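Local structure of type III effector NopAA (Sinorhizobium fredii USDA 257, 6SDU) at residues A[19-24]-A[47-52]; A[57-62]-A[224-229]; A[37-42]-A[73-78]. The protein hydrolyses xyloglucan through a glycoside hydrolase family 12 domain and serves as an effector of the symbiotic type III secretion system of its bacterium. All blocks are in the same frame, centred on the assembly; numbering follows the deposited sequence.

Interaction 1. Residues A[19-24]-A[47-52]; sequences IWSSHA and PQTISV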
loop_
_atom_site.group_PDB
_atom_site.type_symbol
_atom_site.label_atom_id
_atom_site.label_comp_id
_atom_site.label_asym_id
_atom_site.label_seq_id
_atom_site.Cartn_x
_atom_site.Cartn_y
_atom_site.Cartn_z
ATOM N N ILE A 19 -0.808 -0.064 -22.803
ATOM C CA ILE A 19 -0.218 -1.352 -23.243
ATOM C C ILE A 19 -1.126 -2.459 -22.698
ATOM O O ILE A 19 -1.025 -3.555 -23.155
ATOM C CB ILE A 19 1.250 -1.492 -22.813
ATOM C CG1 ILE A 19 1.430 -1.434 -21.302
ATOM C CG2 ILE A 19 2.104 -0.451 -23.492
ATOM C CD1 ILE A 19 2.737 -1.962 -20.846
ATOM N N TRP A 20 -1.968 -2.121 -21.731
ATOM C CA TRP A 20 -2.957 -3.038 -21.200
ATOM C C TRP A 20 -3.972 -2.242 -20.399
ATOM O O TRP A 20 -3.643 -1.181 -19.848
ATOM C CB TRP A 20 -2.302 -4.109 -20.328
ATOM C CG TRP A 20 -3.259 -4.988 -19.624
ATOM C CD1 TRP A 20 -3.895 -6.090 -20.131
ATOM C CD2 TRP A 20 -3.678 -4.867 -18.265
ATOM N NE1 TRP A 20 -4.678 -6.675 -19.154
ATOM C CE2 TRP A 20 -4.554 -5.944 -17.998
ATOM C CE3 TRP A 20 -3.355 -3.981 -17.228
ATOM C CZ2 TRP A 20 -5.136 -6.134 -16.752
ATOM C CZ3 TRP A 20 -3.913 -4.167 -16.001
ATOM C CH2 TRP A 20 -4.807 -5.235 -15.765
ATOM N N SER A 21 -5.209 -2.720 -20.408
ATOM C CA SER A 21 -6.304 -2.152 -19.648
ATOM C C SER A 21 -7.276 -3.278 -19.310
ATOM O O SER A 21 -7.454 -4.203 -20.104
ATOM C CB SER A 21 -7.037 -1.059 -20.444
ATOM O OG SER A 21 -7.852 -0.289 -19.582
ATOM N N SER A 22 -7.955 -3.161 -18.168
ATOM C CA SER A 22 -8.997 -4.115 -17.792
ATOM C C SER A 22 -10.000 -3.468 -16.846
ATOM O O SER A 22 -9.638 -2.635 -16.008
ATOM C CB SER A 22 -8.424 -5.378 -17.134
ATOM O OG SER A 22 -9.465 -6.215 -16.661
ATOM N N HIS A 23 -11.269 -3.811 -17.019
ATOM C CA HIS A 23 -12.275 -3.481 -16.022
ATOM C C HIS A 23 -12.778 -4.721 -15.295
ATOM O O HIS A 23 -13.653 -4.610 -14.431
ATOM C CB HIS A 23 -13.435 -2.703 -16.656
ATOM C CG HIS A 23 -14.048 -3.381 -17.837
ATOM N ND1 HIS A 23 -14.848 -4.497 -17.716
ATOM C CD2 HIS A 23 -13.976 -3.108 -19.161
ATOM C CE1 HIS A 23 -15.241 -4.887 -18.915
ATOM N NE2 HIS A 23 -14.725 -4.062 -19.809
ATOM N N ALA A 24 -12.235 -5.888 -15.610
ATOM C CA ALA A 24 -12.638 -7.135 -14.970
ATOM C C ALA A 24 -12.054 -7.244 -13.567
ATOM O O ALA A 24 -10.875 -6.913 -13.357
ATOM C CB ALA A 24 -12.194 -8.338 -15.799
ATOM N N PRO A 47 -17.794 -0.244 -10.282
ATOM C CA PRO A 47 -16.937 -0.352 -11.468
ATOM C C PRO A 47 -15.534 0.137 -11.160
ATOM O O PRO A 47 -15.339 1.059 -10.363
ATOM C CB PRO A 47 -17.635 0.545 -12.503
ATOM C CG PRO A 47 -18.621 1.364 -11.722
ATOM C CD PRO A 47 -18.987 0.586 -10.513
ATOM N N GLN A 48 -14.554 -0.506 -11.788
ATOM C CA GLN A 48 -13.164 -0.126 -11.598
ATOM C C GLN A 48 -12.394 -0.505 -12.844
ATOM O O GLN A 48 -12.412 -1.679 -13.230
ATOM C CB GLN A 48 -12.559 -0.834 -10.387
ATOM C CG GLN A 48 -11.132 -0.451 -10.129
ATOM C CD GLN A 48 -10.599 -0.996 -8.824
ATOM O OE1 GLN A 48 -10.886 -0.471 -7.743
ATOM N NE2 GLN A 48 -9.781 -2.034 -8.921
ATOM N N THR A 49 -11.607 0.436 -13.376
ATOM C CA THR A 49 -10.833 0.194 -14.594
ATOM C C THR A 49 -9.392 0.630 -14.374
ATOM O O THR A 49 -9.115 1.806 -14.094
ATOM C CB THR A 49 -11.449 0.944 -15.787
ATOM O OG1 THR A 49 -12.751 0.415 -16.066
ATOM C CG2 THR A 49 -10.558 0.856 -17.047
ATOM N N ILE A 50 -8.483 -0.311 -14.540
ATOM C CA ILE A 50 -7.050 -0.065 -14.454
ATOM C C ILE A 50 -6.496 -0.010 -15.876
ATOM O O ILE A 50 -6.945 -0.753 -16.761
ATOM C CB ILE A 50 -6.382 -1.166 -13.600
ATOM C CG1 ILE A 50 -4.923 -0.831 -13.262
ATOM C CG2 ILE A 50 -6.536 -2.529 -14.271
ATOM C CD1 ILE A 50 -4.325 -1.811 -12.251
ATOM N N SER A 51 -5.589 0.932 -16.129
ATOM C CA SER A 51 -4.905 1.023 -17.416
ATOM C C SER A 51 -3.420 1.185 -17.156
ATOM O O SER A 51 -3.025 1.864 -16.199
ATOM C CB SER A 51 -5.430 2.172 -18.300
ATOM O OG SER A 51 -5.008 3.427 -17.802
ATOM N N VAL A 52 -2.605 0.515 -17.974
ATOM C CA VAL A 52 -1.151 0.555 -17.850
ATOM C C VAL A 52 -0.571 1.181 -19.105
ATOM O O VAL A 52 -0.812 0.696 -20.220
ATOM C CB VAL A 52 -0.557 -0.839 -17.623
ATOM C CG1 VAL A 52 0.948 -0.722 -17.487
ATOM C CG2 VAL A 52 -1.182 -1.471 -16.400
HETATM O O HOH W 1 -15.388 -2.547 -13.684
#
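The Trp-20 indole turns an edge to Val-52: CG2 lies near the ring plane, 3.4 Å from Trp-20 CE3. Farther round the six-membered ring, Trp-20 CH2 meets Ile-50 CG2 obliquely at 3.5 Å. One face of the indole has the backbone N of Ser-22 above it, offset toward the rim, and Phe-29 stacks on the ring. CG is anti to the backbone N (chi1 173°), and the rim from CE3 to CH2 reaches the side chains of Val-52 and Ile-50. The backbones run antiparallel, and a classic beta bulge starts the ladder: Ile-19 and Trp-20 both face Val-52, whose O accepts from Ile-19 N at 2.7 Å and more weakly from Trp-20 N. Val-52 N returns a nearly straight bond to Trp-20 O. Ile-50 O is gripped twice, by Ser-22 N and by Ser-21 OG, each at 3.0 Å. Past the strand end, Ser-22 OG accepts from Ala-24 N in an ST turn, while a water bridges His-23 O and Gln-48 N. His-23 CB rests 3.2 Å from Thr-49 OG1. Strand 20-22 is one of the two outermost strands of its antiparallel sheet, one layer of the beta sandwich of family 12 glycoside hydrolases. Strand 57-62 flanks 48-54 on its other side, and strand 34-40 of the second sheet brings Trp-36 against Trp-20 and Val-52.

Interaction 2. Residues A[57-62]-A[224-229]; sequences RWSVWS and GKNFNF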
loop_
_atom_site.group_PDB
_atom_site.type_symbol
_atom_site.label_atom_id
_atom_site.label_comp_id
_atom_site.label_asym_id
_atom_site.label_seq_id
_atom_site.Cartn_x
_atom_site.Cartn_y
_atom_site.Cartn_z
ATOM N N ARG A 57 4.376 3.538 -15.457
ATOM C CA ARG A 57 3.266 4.493 -15.394
ATOM C C ARG A 57 1.930 3.794 -15.611
ATOM O O ARG A 57 1.723 3.144 -16.636
ATOM C CB ARG A 57 3.431 5.604 -16.431
ATOM C CG ARG A 57 2.326 6.627 -16.403
ATOM C CD ARG A 57 2.452 7.582 -17.566
ATOM N NE ARG A 57 3.519 8.549 -17.340
ATOM C CZ ARG A 57 3.309 9.817 -17.007
ATOM N NH1 ARG A 57 2.063 10.263 -16.871
ATOM N NH2 ARG A 57 4.339 10.637 -16.811
ATOM N N TRP A 58 1.005 4.000 -14.671
ATOM C CA TRP A 58 -0.302 3.367 -14.692
ATOM C C TRP A 58 -1.325 4.251 -13.988
ATOM O O TRP A 58 -0.997 5.293 -13.403
ATOM C CB TRP A 58 -0.259 1.962 -14.075
ATOM C CG TRP A 58 0.045 1.862 -12.627
ATOM C CD1 TRP A 58 1.289 1.936 -12.031
ATOM C CD2 TRP A 58 -0.884 1.563 -11.574
ATOM N NE1 TRP A 58 1.168 1.740 -10.670
ATOM C CE2 TRP A 58 -0.148 1.512 -10.362
ATOM C CE3 TRP A 58 -2.261 1.324 -11.539
ATOM C CZ2 TRP A 58 -0.751 1.229 -9.128
ATOM C CZ3 TRP A 58 -2.865 1.083 -10.309
ATOM C CH2 TRP A 58 -2.108 1.028 -9.119
ATOM N N SER A 59 -2.589 3.857 -14.131
ATOM C CA SER A 59 -3.702 4.615 -13.597
ATOM C C SER A 59 -4.849 3.658 -13.278
ATOM O O SER A 59 -4.917 2.546 -13.818
ATOM C CB SER A 59 -4.104 5.700 -14.621
ATOM O OG SER A 59 -5.433 6.116 -14.450
ATOM N N VAL A 60 -5.735 4.095 -12.377
ATOM C CA VAL A 60 -6.959 3.370 -12.042
ATOM C C VAL A 60 -8.068 4.367 -11.694
ATOM O O VAL A 60 -7.830 5.373 -11.010
ATOM C CB VAL A 60 -6.730 2.370 -10.894
ATOM C CG1 VAL A 60 -6.221 3.096 -9.653
ATOM C CG2 VAL A 60 -8.024 1.627 -10.607
ATOM N N TRP A 61 -9.274 4.113 -12.212
ATOM C CA TRP A 61 -10.490 4.843 -11.846
ATOM C C TRP A 61 -11.466 3.897 -11.175
ATOM O O TRP A 61 -11.633 2.767 -11.630
ATOM C CB TRP A 61 -11.153 5.465 -13.054
ATOM C CG TRP A 61 -12.506 6.060 -12.810
ATOM C CD1 TRP A 61 -12.804 7.397 -12.501
ATOM C CD2 TRP A 61 -13.777 5.392 -12.915
ATOM N NE1 TRP A 61 -14.168 7.561 -12.400
ATOM C CE2 TRP A 61 -14.793 6.368 -12.667
ATOM C CE3 TRP A 61 -14.159 4.080 -13.202
ATOM C CZ2 TRP A 61 -16.160 6.051 -12.656
ATOM C CZ3 TRP A 61 -15.539 3.770 -13.211
ATOM C CH2 TRP A 61 -16.517 4.762 -12.946
ATOM N N SER A 62 -12.091 4.336 -10.085
ATOM C CA SER A 62 -12.963 3.445 -9.333
ATOM C C SER A 62 -14.116 4.233 -8.746
ATOM O O SER A 62 -13.919 5.342 -8.261
ATOM C CB SER A 62 -12.164 2.717 -8.219
ATOM O OG SER A 62 -12.890 1.651 -7.622
ATOM N N GLY A 224 -17.063 8.031 -8.743
ATOM C CA GLY A 224 -15.859 7.713 -9.472
ATOM C C GLY A 224 -14.732 8.649 -9.095
ATOM O O GLY A 224 -14.913 9.868 -9.092
ATOM N N LYS A 225 -13.570 8.105 -8.740
ATOM C CA LYS A 225 -12.411 8.928 -8.454
ATOM C C LYS A 225 -11.203 8.312 -9.149
ATOM O O LYS A 225 -11.061 7.078 -9.213
ATOM C CB LYS A 225 -12.203 9.082 -6.945
ATOM C CG LYS A 225 -13.044 10.220 -6.376
ATOM C CD LYS A 225 -13.386 10.037 -4.936
ATOM C CE LYS A 225 -14.167 11.252 -4.452
ATOM N NZ LYS A 225 -15.041 11.783 -5.521
ATOM N N ASN A 226 -10.313 9.184 -9.621
ATOM C CA ASN A 226 -9.203 8.793 -10.470
ATOM C C ASN A 226 -7.893 8.890 -9.701
ATOM O O ASN A 226 -7.677 9.853 -8.959
ATOM C CB ASN A 226 -9.161 9.692 -11.710
ATOM C CG ASN A 226 -8.252 9.145 -12.786
ATOM O OD1 ASN A 226 -8.501 8.063 -13.317
ATOM N ND2 ASN A 226 -7.222 9.894 -13.145
ATOM N N PHE A 227 -7.018 7.894 -9.893
ATOM C CA PHE A 227 -5.685 7.871 -9.289
ATOM C C PHE A 227 -4.665 7.614 -10.385
ATOM O O PHE A 227 -4.756 6.603 -11.080
ATOM C CB PHE A 227 -5.572 6.782 -8.210
ATOM C CG PHE A 227 -6.541 6.942 -7.065
ATOM C CD1 PHE A 227 -7.854 6.515 -7.192
ATOM C CD2 PHE A 227 -6.132 7.495 -5.853
ATOM C CE1 PHE A 227 -8.745 6.640 -6.135
ATOM C CE2 PHE A 227 -7.017 7.629 -4.801
ATOM C CZ PHE A 227 -8.331 7.220 -4.949
ATOM N N ASN A 228 -3.717 8.531 -10.564
ATOM C CA ASN A 228 -2.667 8.379 -11.560
ATOM C C ASN A 228 -1.330 8.119 -10.876
ATOM O O ASN A 228 -0.907 8.891 -10.003
ATOM C CB ASN A 228 -2.533 9.621 -12.450
ATOM C CG ASN A 228 -3.763 9.882 -13.286
ATOM O OD1 ASN A 228 -4.178 9.032 -14.069
ATOM N ND2 ASN A 228 -4.335 11.075 -13.152
ATOM N N PHE A 229 -0.637 7.079 -11.314
ATOM C CA PHE A 229 0.685 6.780 -10.785
ATOM C C PHE A 229 1.594 7.077 -11.968
ATOM O O PHE A 229 1.806 6.230 -12.840
ATOM C CB PHE A 229 0.760 5.342 -10.259
ATOM C CG PHE A 229 -0.219 5.072 -9.133
ATOM C CD1 PHE A 229 0.117 5.345 -7.816
ATOM C CD2 PHE A 229 -1.489 4.587 -9.396
ATOM C CE1 PHE A 229 -0.791 5.109 -6.776
ATOM C CE2 PHE A 229 -2.415 4.366 -8.358
ATOM C CZ PHE A 229 -2.070 4.635 -7.055
#
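Six backbone hydrogen bonds join strands 57-62 and 225-229 in pairs: Trp-58 with Phe-229, Val-60 with Phe-227 and Ser-62 with Lys-225 each give one N-H and take one. The shortest are Phe-229 N to Trp-58 O and Lys-225 N to Ser-62 O, both 2.8 Å. In between lie the non-hydrogen-bonded pairs Ser-59/Asn-228 and Trp-61/Asn-226, where CA-H groups lean on carbonyls, as Trp-61 CA does on Lys-225 O. Ser-59 OG stands 3.2 Å from Asn-228 OD1 and somewhat farther from Phe-227 O, two weak alternatives for a single proton.

On the face carrying Trp-58, Val-60, Phe-227 and Phe-229, the aromatic rings dominate. Trp-58 CG, between the backbone N and the carbonyl carbon (chi1 66°), starts an indole that lies alongside Phe-229, pointing the same way. The six-membered ring of Trp-58 and the phenyl form an offset stack with planes 17° apart and centroids separated by 4.2 Å; Phe-229 CE2 comes to 3.4 Å from Trp-58 CH2. Phe-229 CB adds a CH-pi contact over the five-membered ring, 3.8 Å from its centroid. Val-60 CG1 touches Phe-227 CB at 4.0 Å and the Phe-229 ring edge at CE2.

On the opposite face, the Trp-61 indole meets the start of the partner strand, its NE1 3.4 Å from Gly-224 CA. The Gly-224 backbone angles (phi 90°) suit glycine.

Chemically the two faces differ. Ser-59, Asn-226 and Asn-228 share one with Trp-61; the other adds Ser-62 and Lys-225 to its apolar side chains. There Trp-58 NE1 is buried without a polar partner in the model, consistent with an indole held mainly by packing: the Phe-229 stack, Trp-36 edge-to-face and Val-76 of strand 72-83.

Interaction 3. Residues A[37-42]-A[73-78]; sequences NNDVWG and YPHVAF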
loop_
_atom_site.group_PDB
_atom_site.type_symbol
_atom_site.label_atom_id
_atom_site.label_comp_id
_atom_site.label_asym_id
_atom_site.label_seq_id
_atom_site.Cartn_x
_atom_site.Cartn_y
_atom_site.Cartn_z
ATOM N N ASN A 37 -2.615 -5.638 -10.994
ATOM C CA ASN A 37 -3.769 -6.432 -10.572
ATOM C C ASN A 37 -4.959 -5.538 -10.238
ATOM O O ASN A 37 -4.865 -4.678 -9.358
ATOM C CB ASN A 37 -3.391 -7.289 -9.366
ATOM C CG ASN A 37 -2.212 -8.190 -9.661
ATOM O OD1 ASN A 37 -2.397 -9.314 -10.135
ATOM N ND2 ASN A 37 -0.986 -7.695 -9.414
ATOM N N ASN A 38 -6.076 -5.757 -10.944
ATOM C CA ASN A 38 -7.349 -5.046 -10.735
ATOM C C ASN A 38 -8.176 -5.713 -9.633
ATOM O O ASN A 38 -9.282 -6.203 -9.866
ATOM C CB ASN A 38 -8.138 -4.991 -12.037
ATOM C CG ASN A 38 -9.169 -3.890 -12.038
ATOM O OD1 ASN A 38 -8.975 -2.865 -11.399
ATOM N ND2 ASN A 38 -10.282 -4.104 -12.733
ATOM N N ASP A 39 -7.643 -5.704 -8.412
ATOM C CA ASP A 39 -8.265 -6.440 -7.306
ATOM C C ASP A 39 -9.477 -5.703 -6.743
ATOM O O ASP A 39 -9.326 -4.599 -6.203
ATOM C CB ASP A 39 -7.251 -6.695 -6.199
ATOM C CG ASP A 39 -6.213 -7.703 -6.591
ATOM O OD1 ASP A 39 -6.157 -8.064 -7.795
ATOM O OD2 ASP A 39 -5.472 -8.154 -5.682
ATOM N N VAL A 40 -10.675 -6.290 -6.925
ATOM C CA VAL A 40 -11.952 -5.785 -6.411
ATOM C C VAL A 40 -12.781 -6.979 -5.961
ATOM O O VAL A 40 -12.985 -7.917 -6.743
ATOM C CB VAL A 40 -12.778 -4.991 -7.443
ATOM C CG1 VAL A 40 -13.821 -4.146 -6.734
ATOM C CG2 VAL A 40 -11.914 -4.160 -8.321
ATOM N N TRP A 41 -13.228 -6.969 -4.704
ATOM C CA TRP A 41 -13.990 -8.087 -4.144
ATOM C C TRP A 41 -15.234 -7.626 -3.384
ATOM O O TRP A 41 -15.544 -6.428 -3.359
ATOM C CB TRP A 41 -13.101 -8.894 -3.214
ATOM C CG TRP A 41 -12.579 -8.039 -2.127
ATOM C CD1 TRP A 41 -13.194 -7.755 -0.944
ATOM C CD2 TRP A 41 -11.354 -7.302 -2.133
ATOM N NE1 TRP A 41 -12.408 -6.914 -0.196
ATOM C CE2 TRP A 41 -11.270 -6.623 -0.899
ATOM C CE3 TRP A 41 -10.309 -7.173 -3.047
ATOM C CZ2 TRP A 41 -10.185 -5.818 -0.556
ATOM C CZ3 TRP A 41 -9.228 -6.363 -2.704
ATOM C CH2 TRP A 41 -9.184 -5.689 -1.475
ATOM N N GLY A 42 -15.946 -8.550 -2.727
ATOM C CA GLY A 42 -17.013 -8.113 -1.856
ATOM C C GLY A 42 -18.423 -8.290 -2.385
ATOM O O GLY A 42 -18.652 -8.860 -3.457
ATOM N N TYR A 73 -8.142 -3.138 -4.062
ATOM C CA TYR A 73 -6.739 -2.732 -3.980
ATOM C C TYR A 73 -6.104 -2.894 -5.351
ATOM O O TYR A 73 -5.331 -3.833 -5.584
ATOM C CB TYR A 73 -5.978 -3.533 -2.920
ATOM C CG TYR A 73 -4.515 -3.095 -2.702
ATOM C CD1 TYR A 73 -4.188 -1.770 -2.407
ATOM C CD2 TYR A 73 -3.470 -4.019 -2.775
ATOM C CE1 TYR A 73 -2.859 -1.374 -2.198
ATOM C CE2 TYR A 73 -2.134 -3.640 -2.570
ATOM C CZ TYR A 73 -1.831 -2.323 -2.285
ATOM O OH TYR A 73 -0.502 -1.951 -2.098
ATOM N N PRO A 74 -6.443 -2.016 -6.302
ATOM C CA PRO A 74 -5.690 -1.986 -7.568
ATOM C C PRO A 74 -4.222 -1.695 -7.288
ATOM O O PRO A 74 -3.886 -0.758 -6.550
ATOM C CB PRO A 74 -6.336 -0.835 -8.347
ATOM C CG PRO A 74 -7.024 -0.001 -7.312
ATOM C CD PRO A 74 -7.491 -0.983 -6.264
ATOM N N HIS A 75 -3.334 -2.500 -7.860
ATOM C CA HIS A 75 -1.945 -2.292 -7.479
ATOM C C HIS A 75 -1.008 -2.839 -8.532
ATOM O O HIS A 75 -1.378 -3.669 -9.361
ATOM C CB HIS A 75 -1.632 -2.928 -6.134
ATOM C CG HIS A 75 -1.654 -4.424 -6.161
ATOM N ND1 HIS A 75 -2.818 -5.148 -6.022
ATOM C CD2 HIS A 75 -0.657 -5.331 -6.285
ATOM C CE1 HIS A 75 -2.539 -6.439 -6.062
ATOM N NE2 HIS A 75 -1.238 -6.576 -6.237
ATOM N N VAL A 76 0.220 -2.348 -8.460
ATOM C CA VAL A 76 1.364 -2.838 -9.205
ATOM C C VAL A 76 2.206 -3.635 -8.211
ATOM O O VAL A 76 2.200 -3.337 -7.014
ATOM C CB VAL A 76 2.133 -1.650 -9.819
ATOM C CG1 VAL A 76 2.585 -0.684 -8.710
ATOM C CG2 VAL A 76 3.338 -2.101 -10.675
ATOM N N ALA A 77 2.848 -4.707 -8.672
ATOM C CA ALA A 77 3.639 -5.564 -7.794
ATOM C C ALA A 77 4.977 -5.914 -8.432
ATOM O O ALA A 77 5.074 -6.091 -9.650
ATOM C CB ALA A 77 2.877 -6.870 -7.432
ATOM N N PHE A 78 6.000 -6.072 -7.582
ATOM C CA PHE A 78 7.359 -6.411 -7.997
ATOM C C PHE A 78 7.943 -7.465 -7.056
ATOM O O PHE A 78 8.044 -7.241 -5.843
ATOM C CB PHE A 78 8.237 -5.146 -8.001
ATOM C CG PHE A 78 9.616 -5.332 -8.632
ATOM C CD1 PHE A 78 10.718 -5.693 -7.860
ATOM C CD2 PHE A 78 9.815 -5.101 -9.993
ATOM C CE1 PHE A 78 11.987 -5.839 -8.436
ATOM C CE2 PHE A 78 11.074 -5.245 -10.574
ATOM C CZ PHE A 78 12.163 -5.616 -9.791
#
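Asn-37 and His-75 form an antiparallel hydrogen-bonded pair, Asn-37 N giving to His-75 O at 2.8 Å and His-75 N to Asn-37 O at 3.1 Å. Tyr-73 N reaches Asp-39 O at 2.8 Å, more bent. Between these bonds Asn-38 centres an inverse gamma turn, and Pro-74, which has no N-H to offer, leans its CA on Asn-37 O. Among side-chain bonds, His-75 ND1 donates to Tyr-73 O of its own strand at 2.9 Å, almost within the ring plane, which fixes the imidazole's rotation and identifies ND1 as protonated; the ring starts from a CG between the backbone N and the carbonyl carbon (chi1 69°).

Asp-39 and Asn-37 pack against that ring. Asp-39 OD2 sits at its edge, 3.4 Å from His-75 CE1, with the carboxylate turned 84° to the imidazole, and would tend to polarise that C-H. The Asn-37 amide plane is turned 23° from the ring plane and meets it obliquely. Asn-37 CB comes 3.5 Å from His-75 CE1.

Packing is lighter: the Trp-41 indole lies beside Tyr-73, CH2 to CB 4.1 Å, while His-75 CB lies over one face of the Tyr-73 ring.

Strand 34-40 is here the neighbour of 72-83, which on its other flank meets 208-218, where Tyr-73 touches Glu-217 of the sugar pocket. Asn-38 and Pro-74 face the other sheet, packing on Ile-50 and Gln-48 of strand 48-54.

Interactions 1 and 2 lie in one sheet, centres about 10 Å apart, because strands 48-54 and 57-62 are neighbours: Ser-51 N approaches Ser-59 O, and Thr-49 N Trp-61 O, both at 2.9 Å. Interaction 3 belongs to the facing sheet. Gln-48 spans the gap, its NE2 2.7 Å from Asn-38 OD1, and Trp-58 of interaction 2 packs on Pro-74, His-75 and Val-76. Together they join the layers of the sandwich. The bound glucose lies beyond interaction 3: the Trp-41 side chain is about 6 Å from it and touches pocket residue Ile-70, whereas the side chains of Gln-48 and Phe-227 are each about 14 Å away.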